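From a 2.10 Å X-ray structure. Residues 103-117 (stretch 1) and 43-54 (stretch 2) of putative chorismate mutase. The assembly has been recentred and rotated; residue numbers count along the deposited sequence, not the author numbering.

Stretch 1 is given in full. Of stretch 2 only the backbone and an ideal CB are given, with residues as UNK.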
ATOM      1  N   LEU A 103      15.633 -16.214   8.964  1.00 29.36           N
ATOM      2  CA  LEU A 103      15.782 -16.367   7.516  1.00 29.01           C
ATOM      3  C   LEU A 103      16.818 -15.406   6.958  1.00 29.22           C
ATOM      4  O   LEU A 103      17.616 -15.738   6.056  1.00 29.50           O
ATOM      5  CB  LEU A 103      14.436 -16.159   6.820  1.00 28.57           C
ATOM      6  CG  LEU A 103      13.578 -17.271   6.226  1.00 28.67           C
ATOM      7  CD1 LEU A 103      14.408 -18.450   5.703  1.00 29.57           C
ATOM      8  CD2 LEU A 103      12.474 -17.755   7.126  1.00 30.42           C
ATOM      9  N   SER A 104      16.815 -14.201   7.516  1.00 28.63           N
ATOM     10  CA  SER A 104      17.817 -13.220   7.199  1.00 30.04           C
ATOM     11  C   SER A 104      19.270 -13.759   7.434  1.00 29.44           C
ATOM     12  O   SER A 104      20.158 -13.621   6.548  1.00 27.72           O
ATOM     13  CB  SER A 104      17.496 -11.928   7.954  1.00 29.83           C
ATOM     14  OG  SER A 104      18.401 -10.968   7.567  1.00 36.19           O
ATOM     15  N   THR A 105      19.483 -14.436   8.566  1.00 28.88           N
ATOM     16  CA  THR A 105      20.763 -15.115   8.831  1.00 29.43           C
ATOM     17  C   THR A 105      21.104 -16.159   7.757  1.00 29.58           C
ATOM     18  O   THR A 105      22.227 -16.197   7.277  1.00 30.35           O
ATOM     19  CB  THR A 105      20.760 -15.862  10.203  1.00 30.23           C
ATOM     20  OG1 THR A 105      20.273 -14.985  11.208  1.00 31.80           O
ATOM     21  CG2 THR A 105      22.163 -16.350  10.617  1.00 29.68           C
ATOM     22  N   LYS A 106      20.126 -17.000   7.422  1.00 28.82           N
ATOM     23  CA  LYS A 106      20.298 -18.099   6.474  1.00 29.23           C
ATOM     24  C   LYS A 106      20.645 -17.589   5.084  1.00 29.74           C
ATOM     25  O   LYS A 106      21.467 -18.179   4.373  1.00 30.38           O
ATOM     26  CB  LYS A 106      19.055 -18.963   6.449  1.00 28.54           C
ATOM     27  CG  LYS A 106      18.861 -19.742   7.755  1.00 29.76           C
ATOM     28  CD  LYS A 106      17.905 -20.910   7.549  1.00 35.75           C
ATOM     29  CE  LYS A 106      17.395 -21.483   8.886  1.00 40.64           C
ATOM     30  NZ  LYS A 106      16.526 -22.690   8.581  1.00 44.49           N
ATOM     31  N   ILE A 107      20.064 -16.458   4.725  1.00 28.46           N
ATOM     32  CA  ILE A 107      20.338 -15.847   3.437  1.00 27.55           C
ATOM     33  C   ILE A 107      21.809 -15.409   3.373  1.00 27.24           C
ATOM     34  O   ILE A 107      22.501 -15.673   2.417  1.00 27.60           O
ATOM     35  CB  ILE A 107      19.337 -14.640   3.183  1.00 27.06           C
ATOM     36  CG1 ILE A 107      17.924 -15.176   2.887  1.00 26.25           C
ATOM     37  CG2 ILE A 107      19.857 -13.719   2.078  1.00 24.76           C
ATOM     38  CD1 ILE A 107      16.788 -14.185   3.173  1.00 27.30           C
ATOM     39  N   LEU A 108      22.283 -14.746   4.410  1.00 27.83           N
ATOM     40  CA  LEU A 108      23.663 -14.287   4.458  1.00 28.55           C
ATOM     41  C   LEU A 108      24.689 -15.440   4.526  1.00 28.76           C
ATOM     42  O   LEU A 108      25.754 -15.353   3.922  1.00 27.69           O
ATOM     43  CB  LEU A 108      23.863 -13.361   5.663  1.00 28.37           C
ATOM     44  CG  LEU A 108      23.102 -12.032   5.702  1.00 28.66           C
ATOM     45  CD1 LEU A 108      23.653 -11.219   6.894  1.00 26.31           C
ATOM     46  CD2 LEU A 108      23.284 -11.288   4.444  1.00 25.94           C
ATOM     47  N   GLU A 109      24.366 -16.471   5.290  1.00 28.62           N
ATOM     48  CA  GLU A 109      25.176 -17.688   5.349  1.00 30.90           C
ATOM     49  C   GLU A 109      25.252 -18.342   3.972  1.00 31.05           C
ATOM     50  O   GLU A 109      26.333 -18.736   3.533  1.00 32.38           O
ATOM     51  CB  GLU A 109      24.613 -18.704   6.355  1.00 29.08           C
ATOM     52  CG  GLU A 109      24.706 -18.217   7.768  1.00 33.11           C
ATOM     53  CD  GLU A 109      24.067 -19.168   8.775  1.00 34.94           C
ATOM     54  OE1 GLU A 109      22.999 -19.757   8.528  1.00 34.79           O
ATOM     55  OE2 GLU A 109      24.639 -19.317   9.851  1.00 40.11           O
ATOM     56  N   GLN A 110      24.117 -18.427   3.280  1.00 31.12           N
ATOM     57  CA  GLN A 110      24.098 -19.038   1.969  1.00 30.17           C
ATOM     58  C   GLN A 110      24.883 -18.249   0.918  1.00 30.70           C
ATOM     59  O   GLN A 110      25.595 -18.836   0.065  1.00 30.11           O
ATOM     60  CB  GLN A 110      22.650 -19.226   1.518  1.00 31.02           C
ATOM     61  CG  GLN A 110      22.472 -20.129   0.291  1.00 32.53           C
ATOM     62  CD  GLN A 110      23.159 -21.485   0.435  1.00 36.11           C
ATOM     63  OE1 GLN A 110      23.029 -22.152   1.452  1.00 38.79           O
ATOM     64  NE2 GLN A 110      23.887 -21.887  -0.591  1.00 36.05           N
ATOM     65  N   ILE A 111      24.714 -16.933   0.922  1.00 29.68           N
ATOM     66  CA  ILE A 111      25.501 -16.068   0.038  1.00 30.21           C
ATOM     67  C   ILE A 111      27.021 -16.188   0.281  1.00 31.26           C
ATOM     68  O   ILE A 111      27.805 -16.270  -0.679  1.00 30.53           O
ATOM     69  CB  ILE A 111      25.070 -14.574   0.144  1.00 29.72           C
ATOM     70  CG1 ILE A 111      23.731 -14.351  -0.585  1.00 29.03           C
ATOM     71  CG2 ILE A 111      26.124 -13.676  -0.489  1.00 28.25           C
ATOM     72  CD1 ILE A 111      23.058 -12.951  -0.298  1.00 29.68           C
ATOM     73  N   ALA A 112      27.429 -16.188   1.549  1.00 32.21           N
ATOM     74  CA  ALA A 112      28.846 -16.306   1.901  1.00 33.85           C
ATOM     75  C   ALA A 112      29.387 -17.636   1.374  1.00 35.50           C
ATOM     76  O   ALA A 112      30.362 -17.659   0.642  1.00 35.52           O
ATOM     77  CB  ALA A 112      29.045 -16.218   3.429  1.00 33.43           C
ATOM     78  N   GLU A 113      28.742 -18.741   1.748  1.00 36.80           N
ATOM     79  CA  GLU A 113      29.081 -20.056   1.201  1.00 38.63           C
ATOM     80  C   GLU A 113      29.240 -20.011  -0.347  1.00 38.45           C
ATOM     81  O   GLU A 113      30.307 -20.372  -0.899  1.00 38.57           O
ATOM     82  CB  GLU A 113      28.033 -21.091   1.644  1.00 39.09           C
ATOM     83  CG  GLU A 113      28.447 -22.576   1.462  1.00 44.96           C
ATOM     84  CD  GLU A 113      27.725 -23.277   0.271  1.00 51.76           C
ATOM     85  OE1 GLU A 113      27.668 -22.693  -0.834  1.00 53.08           O
ATOM     86  OE2 GLU A 113      27.223 -24.429   0.445  1.00 55.87           O
ATOM     87  N   GLU A 114      28.211 -19.542  -1.046  1.00 38.15           N
ATOM     88  CA  GLU A 114      28.240 -19.538  -2.502  1.00 38.52           C
ATOM     89  C   GLU A 114      29.380 -18.729  -3.089  1.00 38.23           C
ATOM     90  O   GLU A 114      29.997 -19.124  -4.075  1.00 37.47           O
ATOM     91  CB  GLU A 114      26.900 -19.068  -3.071  1.00 38.54           C
ATOM     92  CG  GLU A 114      25.770 -20.067  -2.737  1.00 41.72           C
ATOM     93  CD  GLU A 114      24.581 -19.984  -3.676  1.00 45.82           C
ATOM     94  OE1 GLU A 114      24.725 -19.436  -4.794  1.00 48.96           O
ATOM     95  OE2 GLU A 114      23.496 -20.468  -3.299  1.00 47.46           O
ATOM     96  N   LEU A 115      29.615 -17.564  -2.503  1.00 38.51           N
ATOM     97  CA  LEU A 115      30.674 -16.652  -2.918  1.00 39.01           C
ATOM     98  C   LEU A 115      32.048 -17.303  -2.774  1.00 40.10           C
ATOM     99  O   LEU A 115      32.942 -17.038  -3.596  1.00 40.31           O
ATOM    100  CB  LEU A 115      30.633 -15.380  -2.065  1.00 38.64           C
ATOM    101  CG  LEU A 115      30.185 -14.039  -2.660  1.00 38.77           C
ATOM    102  CD1 LEU A 115      29.379 -14.103  -3.975  1.00 36.10           C
ATOM    103  CD2 LEU A 115      29.551 -13.135  -1.585  1.00 37.29           C
ATOM    104  N   LYS A 116      32.216 -18.098  -1.713  1.00 39.96           N
ATOM    105  CA  LYS A 116      33.457 -18.858  -1.473  1.00 42.49           C
ATOM    106  C   LYS A 116      33.619 -20.022  -2.475  1.00 43.02           C
ATOM    107  O   LYS A 116      34.663 -20.171  -3.103  1.00 43.62           O
ATOM    108  CB  LYS A 116      33.499 -19.382  -0.026  1.00 41.65           C
ATOM    109  CG  LYS A 116      33.580 -18.272   1.010  1.00 43.89           C
ATOM    110  CD  LYS A 116      33.091 -18.676   2.435  1.00 43.65           C
ATOM    111  CE  LYS A 116      33.419 -17.548   3.405  1.00 45.43           C
ATOM    112  NZ  LYS A 116      32.973 -17.748   4.830  1.00 45.32           N
ATOM    113  N   THR A 117      32.551 -20.795  -2.653  1.00 44.49           N
ATOM    114  CA  THR A 117      32.581 -22.090  -3.341  1.00 45.90           C
ATOM    115  C   THR A 117      32.161 -22.088  -4.821  1.00 47.54           C
ATOM    116  O   THR A 117      32.501 -23.010  -5.559  1.00 47.66           O
ATOM    117  CB  THR A 117      31.700 -23.099  -2.553  1.00 45.66           C
ATOM    118  OG1 THR A 117      32.248 -23.283  -1.240  1.00 44.57           O
ATOM    119  CG2 THR A 117      31.617 -24.465  -3.254  1.00 46.63           C
ATOM    120  N   UNK A  43      21.809  -5.221  12.365  1.00 27.77           N
ATOM    121  CA  UNK A  43      21.990  -6.675  12.647  1.00 28.58           C
ATOM    122  C   UNK A  43      22.531  -7.466  11.453  1.00 27.77           C
ATOM    123  O   UNK A  43      23.424  -8.317  11.600  1.00 27.07           O
ATOM    124  CB  UNK A  43      20.657  -7.289  13.078  1.00 28.58           C
ATOM    125  N   UNK A  44      21.963  -7.215  10.279  1.00 26.77           N
ATOM    126  CA  UNK A  44      22.459  -7.869   9.075  1.00 27.23           C
ATOM    127  C   UNK A  44      23.930  -7.538   8.880  1.00 27.91           C
ATOM    128  O   UNK A  44      24.731  -8.437   8.652  1.00 27.41           O
ATOM    129  CB  UNK A  44      21.645  -7.447   7.850  1.00 27.23           C
ATOM    130  N   UNK A  45      24.305  -6.264   8.988  1.00 29.05           N
ATOM    131  CA  UNK A  45      25.711  -5.877   8.844  1.00 33.29           C
ATOM    132  C   UNK A  45      26.647  -6.528   9.881  1.00 32.45           C
ATOM    133  O   UNK A  45      27.778  -6.880   9.560  1.00 31.82           O
ATOM    134  CB  UNK A  45      25.826  -4.355   8.947  1.00 33.29           C
ATOM    135  N   UNK A  46      26.178  -6.695  11.110  1.00 32.23           N
ATOM    136  CA  UNK A  46      26.970  -7.377  12.104  1.00 33.43           C
ATOM    137  C   UNK A  46      27.076  -8.888  11.787  1.00 35.07           C
ATOM    138  O   UNK A  46      28.113  -9.456  11.979  1.00 36.85           O
ATOM    139  CB  UNK A  46      26.363  -7.156  13.491  1.00 33.43           C
ATOM    140  N   UNK A  47      26.018  -9.536  11.314  1.00 35.79           N
ATOM    141  CA  UNK A  47      26.094 -10.939  10.898  1.00 37.37           C
ATOM    142  C   UNK A  47      27.051 -11.145   9.728  1.00 38.53           C
ATOM    143  O   UNK A  47      27.954 -11.991   9.788  1.00 39.12           O
ATOM    144  CB  UNK A  47      24.702 -11.448  10.518  1.00 37.37           C
ATOM    145  N   UNK A  48      26.856 -10.375   8.664  1.00 39.55           N
ATOM    146  CA  UNK A  48      27.812 -10.306   7.549  1.00 41.64           C
ATOM    147  C   UNK A  48      29.314 -10.307   7.992  1.00 42.57           C
ATOM    148  O   UNK A  48      30.127 -11.077   7.476  1.00 43.35           O
ATOM    149  CB  UNK A  48      27.525  -9.042   6.736  1.00 41.64           C
ATOM    150  N   UNK A  49      29.644  -9.462   8.957  1.00 43.43           N
ATOM    151  CA  UNK A  49      30.920  -9.484   9.703  1.00 44.44           C
ATOM    152  C   UNK A  49      31.379 -10.862  10.206  1.00 44.10           C
ATOM    153  O   UNK A  49      32.557 -11.241  10.054  1.00 45.20           O
ATOM    154  CB  UNK A  49      30.801  -8.550  10.909  1.00 44.44           C
ATOM    155  N   UNK A  50      30.484 -11.590  10.878  1.00 42.52           N
ATOM    156  CA  UNK A  50      30.850 -12.909  11.410  1.00 41.73           C
ATOM    157  C   UNK A  50      30.983 -13.968  10.301  1.00 40.91           C
ATOM    158  O   UNK A  50      31.626 -14.998  10.478  1.00 41.79           O
ATOM    159  CB  UNK A  50      29.807 -13.363  12.434  1.00 41.73           C
ATOM    160  N   UNK A  51      30.407 -13.696   9.133  1.00 38.67           N
ATOM    161  CA  UNK A  51      30.405 -14.676   8.068  1.00 36.09           C
ATOM    162  C   UNK A  51      31.465 -14.428   7.002  1.00 35.42           C
ATOM    163  O   UNK A  51      31.494 -15.134   5.992  1.00 35.61           O
ATOM    164  CB  UNK A  51      29.023 -14.709   7.413  1.00 36.09           C
ATOM    165  N   UNK A  52      32.360 -13.467   7.228  1.00 33.07           N
ATOM    166  CA  UNK A  52      33.389 -13.179   6.250  1.00 31.71           C
ATOM    167  C   UNK A  52      32.887 -12.344   5.072  1.00 30.95           C
ATOM    168  O   UNK A  52      33.506 -12.309   4.026  1.00 30.19           O
ATOM    169  CB  UNK A  52      33.981 -14.492   5.734  1.00 31.71           C
ATOM    170  N   UNK A  53      31.744 -11.674   5.243  1.00 30.10           N
ATOM    171  CA  UNK A  53      31.211 -10.811   4.218  1.00 30.02           C
ATOM    172  C   UNK A  53      31.679  -9.395   4.481  1.00 30.76           C
ATOM    173  O   UNK A  53      31.924  -9.018   5.625  1.00 31.47           O
ATOM    174  CB  UNK A  53      29.684 -10.888   4.169  1.00 30.02           C
ATOM    175  N   UNK A  54      31.844  -8.627   3.415  1.00 30.85           N
ATOM    176  CA  UNK A  54      31.987  -7.190   3.528  1.00 31.36           C
ATOM    177  C   UNK A  54      30.670  -6.506   4.012  1.00 31.02           C
ATOM    178  O   UNK A  54      29.697  -6.458   3.266  1.00 30.09           O
ATOM    179  CB  UNK A  54      32.418  -6.619   2.176  1.00 31.36           C
TER

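Stretch 1 is helical throughout, and positions 43-50 of stretch 2 form a second helix; the two axes approach to 9.9 Å, with their N-to-C directions 37° apart. Positions 51-54 leave that helix, so each CA-to-CB direction there must be judged singly.

At position 43 the ideal CB finds nothing of stretch 1 within 5.5 Å, so many residues would suit; the deposited residue is Ser 43, which makes no contact across the pair.

Position 44 points sideways, yet its ideal CB lies 4.4 Å from Leu 108 CD1 and 4.8 Å from Ser 104 OG. A small residue fits easily, and serine would be as plausible as alanine. It is Ala 44, whose CB sits 4.3 Å from Leu 108 CD1; its carbonyl O is closer to that methyl.

Positions 45 and 46 point away and sideways, with no stretch 1 atom near either CB. The visible atoms constrain neither, and they hold Met 45, as selenomethionine, and Ala 46.

Position 47 points toward stretch 1, its ideal CB 3.8 Å from Leu 108 CD1. Farther out lies the hydroxyl of Thr 105, which invites a polar side chain long enough to reach it: glutamine, glutamate or perhaps lysine. Gln 47 is deposited, with chi1 m and chi2 t. This extended chain carries OE1 to 2.6 Å from Thr 105 OG1, which donates the hydrogen bond, while CB packs on Leu 108 CD1.

Position 48 is sideways, its ideal CB 4.4 Å from Leu 108 CD1, and a small apolar residue is a sound choice. Ala 48 occupies it, adding a second alanine methyl beside the same leucine.

Positions 49 and 50 are out of reach of stretch 1, leaving the choice open. They are Glu 49 and Ser 50; the latter turns back on its own helix, OG donating to Gln 47 O at 2.8 Å.

Position 51 is the first to leave helical phi/psi, and its CB points toward stretch 1, 4.3 Å from Ala 112 CB. The apolar surface of Leu 108 and Ala 112 favours leucine, isoleucine or methionine. Leu 51 (m, t) brings CD1 to 3.6 Å from Leu 108 CB, and its carbonyl O accepts a hydrogen bond from Lys 116 NZ at 3.2 Å.

At position 52, phi/psi of 78/19 would jam a CB against the preceding carbonyl O, which by itself calls for glycine; the ideal CB would also lie 3.5 Å from Lys 116 NZ. Gly 52 is deposited.

Position 53 starts sideways, its ideal CB 5.4 Å from Ala 112 CB, so an apolar chain long enough to reach the surface of Leu 108, Ala 112 and Leu 115 is favoured, leucine or methionine for example. Leu 53 (m, t) does so: CD2 lies 3.8 Å from Ala 112 CB and 3.9 Å from Leu 115 CD2, while CD1 is 4.2 Å from Leu 108 CB.

Position 54 is out of reach, and stretch 1 sets no preference. Asn 54 is an N-cap, its side chain capping a backbone N elsewhere in the structure.

Stretch 2 43-54: SAMAQAESLGLN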
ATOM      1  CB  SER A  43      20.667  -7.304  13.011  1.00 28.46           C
ATOM      2  OG  SER A  43      20.299  -6.736  14.235  1.00 36.56           O
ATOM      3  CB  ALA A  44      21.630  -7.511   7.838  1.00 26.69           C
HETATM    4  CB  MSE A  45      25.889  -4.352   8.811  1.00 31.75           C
HETATM    5  CG  MSE A  45      25.388  -3.721   7.499  1.00 35.68           C
HETATM    6 SE   MSE A  45      25.640  -1.785   7.532  0.60 42.66          SE
HETATM    7  CE  MSE A  45      27.555  -1.748   8.209  1.00 39.21           C
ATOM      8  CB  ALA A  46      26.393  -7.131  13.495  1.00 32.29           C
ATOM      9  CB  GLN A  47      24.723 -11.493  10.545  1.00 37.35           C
ATOM     10  CG  GLN A  47      23.850 -11.737  11.729  1.00 40.82           C
ATOM     11  CD  GLN A  47      22.482 -12.227  11.379  1.00 44.27           C
ATOM     12  OE1 GLN A  47      22.006 -13.175  11.985  1.00 48.36           O
ATOM     13  NE2 GLN A  47      21.812 -11.576  10.408  1.00 47.56           N
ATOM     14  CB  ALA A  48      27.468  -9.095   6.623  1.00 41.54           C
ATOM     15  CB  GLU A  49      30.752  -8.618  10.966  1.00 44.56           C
ATOM     16  CG  GLU A  49      31.300  -7.206  10.968  1.00 46.08           C
ATOM     17  CD  GLU A  49      31.675  -6.765  12.419  1.00 48.02           C
ATOM     18  OE1 GLU A  49      30.751  -6.708  13.280  1.00 49.28           O
ATOM     19  OE2 GLU A  49      32.890  -6.500  12.707  1.00 49.20           O
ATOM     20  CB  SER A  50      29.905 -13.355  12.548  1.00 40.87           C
ATOM     21  OG  SER A  50      28.531 -13.380  12.162  1.00 42.24           O
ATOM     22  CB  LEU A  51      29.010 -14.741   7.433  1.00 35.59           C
ATOM     23  CG  LEU A  51      27.868 -15.145   8.360  1.00 33.23           C
ATOM     24  CD1 LEU A  51      26.501 -14.832   7.697  1.00 31.09           C
ATOM     25  CD2 LEU A  51      27.967 -16.621   8.753  1.00 36.38           C
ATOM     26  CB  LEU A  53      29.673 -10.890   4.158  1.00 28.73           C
ATOM     27  CG  LEU A  53      29.121 -12.278   3.726  1.00 30.19           C
ATOM     28  CD1 LEU A  53      27.609 -12.419   3.923  1.00 27.68           C
ATOM     29  CD2 LEU A  53      29.495 -12.618   2.263  1.00 25.77           C
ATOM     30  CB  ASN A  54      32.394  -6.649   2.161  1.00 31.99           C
ATOM     31  CG  ASN A  54      32.800  -5.196   2.198  1.00 35.37           C
ATOM     32  OD1 ASN A  54      31.877  -4.337   2.557  1.00 37.39           O
ATOM     33  ND2 ASN A  54      33.936  -4.851   1.870  1.00 33.53           N
TER
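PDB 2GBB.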